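Local structure of tailspike protein (Siphovirus 9NA, 3RIQ) at the interface of chains A and B. The protein recognises Salmonella lipopolysaccharide as the phage receptor and cleaves its O-antigen chains as an endorhamnosidase. Numbering follows the deposited sequence. Chains: chain A/B, Tailspike protein.

Contact 1: the interface of chains A and B. Residues chain A 499, 501, 519, 527, 543; chain B 517, 519, 529.
The terminal methyl of B:Ile517 presses onto the ring of A:Phe519, its CD1 lying over the middle of one face, 3.7 Å from the ring centroid. Its distances to the six ring carbons are almost equal, so the methyl is centred in a CH-pi contact and does not favour one edge. The isoleucine reaches this place with CG1 between its own backbone N and carbonyl carbon (chi1 65°) and crosses the phenylalanine side chain at about a right angle. Both branches touch A:Val501, with CG1 of B:Ile517 3.9 Å from CG1 of the valine; CG1 also meets CB of A:Ile499, and CG2 also meets A:Leu527, whose CD2 bridges to CG2 of B:Ile529 as well.

A:Phe519 also meets its counterpart B:Phe519 tip to tip, with 4.0 Å between their CZ atoms, and the two rings do not stack. The B:Phe519 ring receives CD1 of A:Ile499 at its edge, in the ring plane, 3.9 Å from CE1. Farther out, near the C-terminus, CD1 of A:Leu543 meets CD1 of B:Ile529 at 3.8 Å, the two side chains crossing at about a right angle.

The polar rim is backbone. A:Ile499 and B:Ile517 form an antiparallel bridge between strands 497-500 and 516-521: A:Ile499 N donates to B:Ile517 O at 2.9 Å, nearly straight at the hydrogen (170°), and B:Ile517 N returns a bond to A:Ile499 O at 3.0 Å. The bridge should hold the backbone of B:Ile517 in place, from which its side chain reaches in among the side chains of chain A. In this right-handed beta-helix tailspike, whose deposited assembly is a trimer, the patch joins neighbouring subunits through a hydrophobic core near their C-terminal ends and probably stabilises the trimer there.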
ATOM      1  N   ILE A 499     -33.313  39.863  -6.394  1.00 16.75           N
ATOM      2  CA  ILE A 499     -34.179  39.156  -5.453  1.00 16.60           C
ATOM      3  C   ILE A 499     -35.349  38.515  -6.235  1.00 16.49           C
ATOM      4  O   ILE A 499     -36.129  39.233  -6.880  1.00 16.59           O
ATOM      5  CB  ILE A 499     -34.731  40.148  -4.376  1.00 15.60           C
ATOM      6  CG1 ILE A 499     -33.583  40.869  -3.635  1.00 17.04           C
ATOM      7  CG2 ILE A 499     -35.760  39.454  -3.458  1.00 17.08           C
ATOM      8  CD1 ILE A 499     -34.042  41.965  -2.677  1.00 18.36           C
ATOM      9  N   VAL A 501     -39.014  37.157  -6.742  1.00 17.74           N
ATOM     10  CA  VAL A 501     -40.292  37.463  -6.085  1.00 18.30           C
ATOM     11  C   VAL A 501     -41.383  36.594  -6.671  1.00 18.63           C
ATOM     12  O   VAL A 501     -41.292  36.130  -7.820  1.00 18.09           O
ATOM     13  CB  VAL A 501     -40.634  38.970  -6.114  1.00 20.43           C
ATOM     14  CG1 VAL A 501     -39.410  39.818  -5.851  1.00 19.15           C
ATOM     15  CG2 VAL A 501     -41.253  39.338  -7.397  1.00 21.07           C
ATOM     16  N   PHE A 519     -41.737  39.250  -1.289  1.00 16.87           N
ATOM     17  CA  PHE A 519     -42.351  40.088  -2.304  1.00 17.11           C
ATOM     18  C   PHE A 519     -43.186  39.251  -3.281  1.00 17.43           C
ATOM     19  O   PHE A 519     -42.895  38.082  -3.539  1.00 17.87           O
ATOM     20  CB  PHE A 519     -41.295  40.849  -3.107  1.00 17.18           C
ATOM     21  CG  PHE A 519     -40.579  41.941  -2.322  1.00 16.64           C
ATOM     22  CD1 PHE A 519     -39.519  41.659  -1.452  1.00 19.39           C
ATOM     23  CD2 PHE A 519     -40.963  43.276  -2.493  1.00 17.55           C
ATOM     24  CE1 PHE A 519     -38.863  42.719  -0.767  1.00 19.18           C
ATOM     25  CE2 PHE A 519     -40.307  44.312  -1.825  1.00 20.03           C
ATOM     26  CZ  PHE A 519     -39.272  44.027  -0.952  1.00 20.27           C
ATOM     27  N   LEU A 527     -46.596  45.445  -7.277  1.00 21.17           N
ATOM     28  CA  LEU A 527     -45.609  44.865  -6.363  1.00 19.75           C
ATOM     29  C   LEU A 527     -46.036  45.090  -4.908  1.00 19.32           C
ATOM     30  O   LEU A 527     -46.387  46.215  -4.527  1.00 19.11           O
ATOM     31  CB  LEU A 527     -44.206  45.441  -6.607  1.00 19.57           C
ATOM     32  CG  LEU A 527     -43.074  44.798  -5.771  1.00 17.93           C
ATOM     33  CD1 LEU A 527     -42.795  43.345  -6.181  1.00 19.81           C
ATOM     34  CD2 LEU A 527     -41.788  45.601  -5.891  1.00 19.86           C
ATOM     35  N   LEU A 543     -46.801  48.858  -2.671  1.00 33.54           N
ATOM     36  CA  LEU A 543     -45.811  49.903  -2.914  1.00 34.85           C
ATOM     37  C   LEU A 543     -46.378  50.938  -3.855  1.00 35.73           C
ATOM     38  O   LEU A 543     -47.360  50.657  -4.568  1.00 36.12           O
ATOM     39  CB  LEU A 543     -44.507  49.319  -3.440  1.00 34.79           C
ATOM     40  CG  LEU A 543     -43.888  48.399  -2.381  1.00 35.34           C
ATOM     41  CD1 LEU A 543     -42.682  47.654  -2.898  1.00 35.77           C
ATOM     42  CD2 LEU A 543     -43.544  49.192  -1.113  1.00 34.20           C
ATOM     43  OXT LEU A 543     -45.854  52.060  -3.883  1.00 36.00           O
TER
ATOM     44  N   ILE B 517     -36.574  41.650  -8.518  1.00 17.65           N
ATOM     45  CA  ILE B 517     -36.339  43.079  -8.207  1.00 17.01           C
ATOM     46  C   ILE B 517     -34.901  43.340  -7.793  1.00 16.96           C
ATOM     47  O   ILE B 517     -34.178  42.421  -7.373  1.00 16.30           O
ATOM     48  CB  ILE B 517     -37.317  43.599  -7.094  1.00 17.07           C
ATOM     49  CG1 ILE B 517     -37.052  42.878  -5.750  1.00 16.79           C
ATOM     50  CG2 ILE B 517     -38.793  43.405  -7.560  1.00 19.07           C
ATOM     51  CD1 ILE B 517     -37.802  43.495  -4.568  1.00 17.39           C
ATOM     52  N   PHE B 519     -32.736  46.693  -5.678  1.00 16.87           N
ATOM     53  CA  PHE B 519     -32.747  48.035  -5.121  1.00 17.11           C
ATOM     54  C   PHE B 519     -31.572  48.864  -5.651  1.00 17.43           C
ATOM     55  O   PHE B 519     -30.505  48.338  -5.970  1.00 17.87           O
ATOM     56  CB  PHE B 519     -32.659  48.000  -3.595  1.00 17.18           C
ATOM     57  CG  PHE B 519     -33.909  47.464  -2.907  1.00 16.64           C
ATOM     58  CD1 PHE B 519     -34.162  46.092  -2.788  1.00 19.39           C
ATOM     59  CD2 PHE B 519     -34.824  48.361  -2.344  1.00 17.55           C
ATOM     60  CE1 PHE B 519     -35.328  45.643  -2.109  1.00 19.18           C
ATOM     61  CE2 PHE B 519     -35.960  47.913  -1.669  1.00 20.03           C
ATOM     62  CZ  PHE B 519     -36.217  46.556  -1.571  1.00 20.27           C
ATOM     63  N   ILE B 529     -36.741  50.791  -6.323  1.00 18.66           N
ATOM     64  CA  ILE B 529     -36.772  49.381  -6.688  1.00 18.10           C
ATOM     65  C   ILE B 529     -36.991  49.305  -8.181  1.00 17.98           C
ATOM     66  O   ILE B 529     -37.984  49.841  -8.664  1.00 18.71           O
ATOM     67  CB  ILE B 529     -37.936  48.638  -5.982  1.00 18.47           C
ATOM     68  CG1 ILE B 529     -37.792  48.734  -4.448  1.00 20.87           C
ATOM     69  CG2 ILE B 529     -38.047  47.171  -6.491  1.00 19.94           C
ATOM     70  CD1 ILE B 529     -39.035  48.241  -3.686  1.00 22.34           C
TER

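Contact 2: the interface of chains A and B. Residues chain A 491, 496-499; chain B 506, 510-511, 517-518.
A:His496, just ahead of strand 497-500 in this P22-type tailspike, meets B:Leu506 and B:Ala510 across the subunit boundary. From CB the side chain turns with CG between the backbone N and the carbonyl carbon (chi1 64°), which brings the imidazole against the partner chain. CG and ND1, like the rest of the ring, lie under the CD2 methyl of B:Leu506, which sits over the centre of one ring face, 3.8 Å from the centroid. CD2 of the imidazole meets the other leucine methyl, CD1, at 3.9 Å, so both branches take part as the two side chains cross obliquely. CE1 points at the backbone O of A:Arg491 in its own chain, in the ring plane, and also touches CB of B:Ala510. At the tip, NE2 donates a hydrogen bond to the carbonyl oxygen of B:Ala510, 3.0 Å away. That oxygen lies in the ring plane, whereas the donor is tilted 29° from the carbonyl plane. The bond bends to 149° at the hydrogen. The in-plane contacts and the methyl over the face together should limit rotation of the ring.

A:Arg491 runs alongside the same alanine. Its side chain is extended from CG to NE, with CG anti to the backbone N. CD comes within 3.5 Å of B:Ala510 O, and the guanidinium turns its NE edge to the alanine's carbonyl carbon.

Within strand 497-500, A:Ser498 packs against the CD2 methyl of B:Leu511, which lies 3.9 Å from CB and 3.7 Å from the hydroxyl oxygen OG. B:Gly518, following B:Ile517, brings its CA to the backbone oxygen of A:Met497 at 3.8 Å.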
ATOM      1  N   ARG A 491     -24.787  41.140 -10.585  1.00 18.10           N
ATOM      2  CA  ARG A 491     -25.032  41.008 -12.025  1.00 18.78           C
ATOM      3  C   ARG A 491     -24.617  42.304 -12.737  1.00 19.87           C
ATOM      4  O   ARG A 491     -25.020  43.400 -12.334  1.00 19.44           O
ATOM      5  CB  ARG A 491     -26.490  40.655 -12.355  1.00 18.17           C
ATOM      6  CG  ARG A 491     -26.729  40.587 -13.878  1.00 18.74           C
ATOM      7  CD  ARG A 491     -28.102  40.028 -14.195  1.00 20.44           C
ATOM      8  NE  ARG A 491     -28.436  40.180 -15.612  1.00 20.65           N
ATOM      9  CZ  ARG A 491     -28.098  39.366 -16.613  1.00 22.50           C
ATOM     10  NH1 ARG A 491     -27.381  38.247 -16.422  1.00 21.92           N
ATOM     11  NH2 ARG A 491     -28.486  39.702 -17.844  1.00 25.93           N
ATOM     12  N   HIS A 496     -25.284  44.625  -6.555  1.00 17.11           N
ATOM     13  CA  HIS A 496     -26.589  44.561  -5.892  1.00 17.08           C
ATOM     14  C   HIS A 496     -27.037  43.103  -5.780  1.00 16.29           C
ATOM     15  O   HIS A 496     -26.539  42.210  -6.496  1.00 17.22           O
ATOM     16  CB  HIS A 496     -27.636  45.283  -6.738  1.00 16.22           C
ATOM     17  CG  HIS A 496     -27.869  44.637  -8.068  1.00 17.05           C
ATOM     18  ND1 HIS A 496     -26.854  44.469  -8.992  1.00 17.20           N
ATOM     19  CD2 HIS A 496     -28.978  44.082  -8.621  1.00 17.41           C
ATOM     20  CE1 HIS A 496     -27.334  43.858 -10.065  1.00 17.73           C
ATOM     21  NE2 HIS A 496     -28.619  43.617  -9.867  1.00 15.92           N
ATOM     22  N   MET A 497     -27.995  42.853  -4.900  1.00 16.14           N
ATOM     23  CA  MET A 497     -28.707  41.570  -4.917  1.00 16.44           C
ATOM     24  C   MET A 497     -29.912  41.615  -5.873  1.00 15.65           C
ATOM     25  O   MET A 497     -30.749  42.540  -5.775  1.00 16.36           O
ATOM     26  CB  MET A 497     -29.173  41.209  -3.508  1.00 16.81           C
ATOM     27  CG  MET A 497     -29.880  39.865  -3.366  1.00 17.24           C
ATOM     28  SD  MET A 497     -30.476  39.631  -1.652  1.00 25.94           S
ATOM     29  CE  MET A 497     -29.043  39.062  -0.856  1.00 29.04           C
ATOM     30  N   SER A 498     -29.995  40.647  -6.782  1.00 16.21           N
ATOM     31  CA  SER A 498     -31.243  40.396  -7.511  1.00 16.36           C
ATOM     32  C   SER A 498     -32.090  39.436  -6.694  1.00 16.45           C
ATOM     33  O   SER A 498     -31.633  38.331  -6.344  1.00 16.61           O
ATOM     34  CB  SER A 498     -30.965  39.797  -8.891  1.00 17.02           C
ATOM     35  OG  SER A 498     -30.040  40.600  -9.592  1.00 18.12           O
ATOM     36  N   ILE A 499     -33.313  39.863  -6.394  1.00 16.75           N
ATOM     37  CA  ILE A 499     -34.179  39.156  -5.453  1.00 16.60           C
ATOM     38  C   ILE A 499     -35.349  38.515  -6.235  1.00 16.49           C
ATOM     39  O   ILE A 499     -36.129  39.233  -6.880  1.00 16.59           O
ATOM     40  CB  ILE A 499     -34.731  40.148  -4.376  1.00 15.60           C
ATOM     41  CG1 ILE A 499     -33.583  40.869  -3.635  1.00 17.04           C
ATOM     42  CG2 ILE A 499     -35.760  39.454  -3.458  1.00 17.08           C
ATOM     43  CD1 ILE A 499     -34.042  41.965  -2.677  1.00 18.36           C
TER
ATOM     44  N   LEU B 506     -29.862  51.296 -11.765  1.00 22.37           N
ATOM     45  CA  LEU B 506     -29.777  49.941 -12.255  1.00 22.52           C
ATOM     46  C   LEU B 506     -30.376  49.864 -13.656  1.00 22.20           C
ATOM     47  O   LEU B 506     -31.508  50.309 -13.862  1.00 22.29           O
ATOM     48  CB  LEU B 506     -30.611  49.049 -11.335  1.00 23.66           C
ATOM     49  CG  LEU B 506     -29.952  48.200 -10.277  1.00 24.95           C
ATOM     50  CD1 LEU B 506     -31.021  47.250  -9.732  1.00 26.14           C
ATOM     51  CD2 LEU B 506     -28.729  47.407 -10.846  1.00 22.01           C
ATOM     52  N   ALA B 510     -29.606  44.402 -15.758  1.00 20.10           N
ATOM     53  CA  ALA B 510     -29.063  43.946 -14.467  1.00 19.89           C
ATOM     54  C   ALA B 510     -30.024  43.082 -13.645  1.00 19.77           C
ATOM     55  O   ALA B 510     -29.698  42.675 -12.528  1.00 20.49           O
ATOM     56  CB  ALA B 510     -28.498  45.096 -13.639  1.00 20.74           C
ATOM     57  N   LEU B 511     -31.187  42.768 -14.217  1.00 19.38           N
ATOM     58  CA  LEU B 511     -32.101  41.749 -13.656  1.00 18.97           C
ATOM     59  C   LEU B 511     -32.326  40.682 -14.719  1.00 19.47           C
ATOM     60  O   LEU B 511     -32.982  40.934 -15.756  1.00 20.30           O
ATOM     61  CB  LEU B 511     -33.452  42.357 -13.212  1.00 18.64           C
ATOM     62  CG  LEU B 511     -33.383  43.346 -12.043  1.00 17.73           C
ATOM     63  CD1 LEU B 511     -34.703  44.103 -11.797  1.00 19.27           C
ATOM     64  CD2 LEU B 511     -32.938  42.619 -10.758  1.00 19.17           C
ATOM     65  N   ILE B 517     -36.574  41.650  -8.518  1.00 17.65           N
ATOM     66  CA  ILE B 517     -36.339  43.079  -8.207  1.00 17.01           C
ATOM     67  C   ILE B 517     -34.901  43.340  -7.793  1.00 16.96           C
ATOM     68  O   ILE B 517     -34.178  42.421  -7.373  1.00 16.30           O
ATOM     69  CB  ILE B 517     -37.317  43.599  -7.094  1.00 17.07           C
ATOM     70  CG1 ILE B 517     -37.052  42.878  -5.750  1.00 16.79           C
ATOM     71  CG2 ILE B 517     -38.793  43.405  -7.560  1.00 19.07           C
ATOM     72  CD1 ILE B 517     -37.802  43.495  -4.568  1.00 17.39           C
ATOM     73  N   GLY B 518     -34.480  44.599  -7.904  1.00 17.33           N
ATOM     74  CA  GLY B 518     -33.180  45.024  -7.371  1.00 17.06           C
ATOM     75  C   GLY B 518     -33.341  46.426  -6.837  1.00 17.32           C
ATOM     76  O   GLY B 518     -34.041  47.245  -7.446  1.00 17.68           O
TER

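Contact 1 and contact 2 adjoin each other, the centres of their C-alpha atoms lying about 9 Å apart, and share A:Ile499 and B:Ile517. Chain A strand 497-500 and chain B strand 516-521 run through both, so one antiparallel strand pairing leads toward the C-terminus at contact 1 and toward the 3-10 turns 491-493 of chain A and 508-510 of chain B at contact 2. Together they form a continuous stretch of subunit boundary. With three copies in the deposited assembly, this pairing plausibly recurs around the trimer and fastens its C-terminal end.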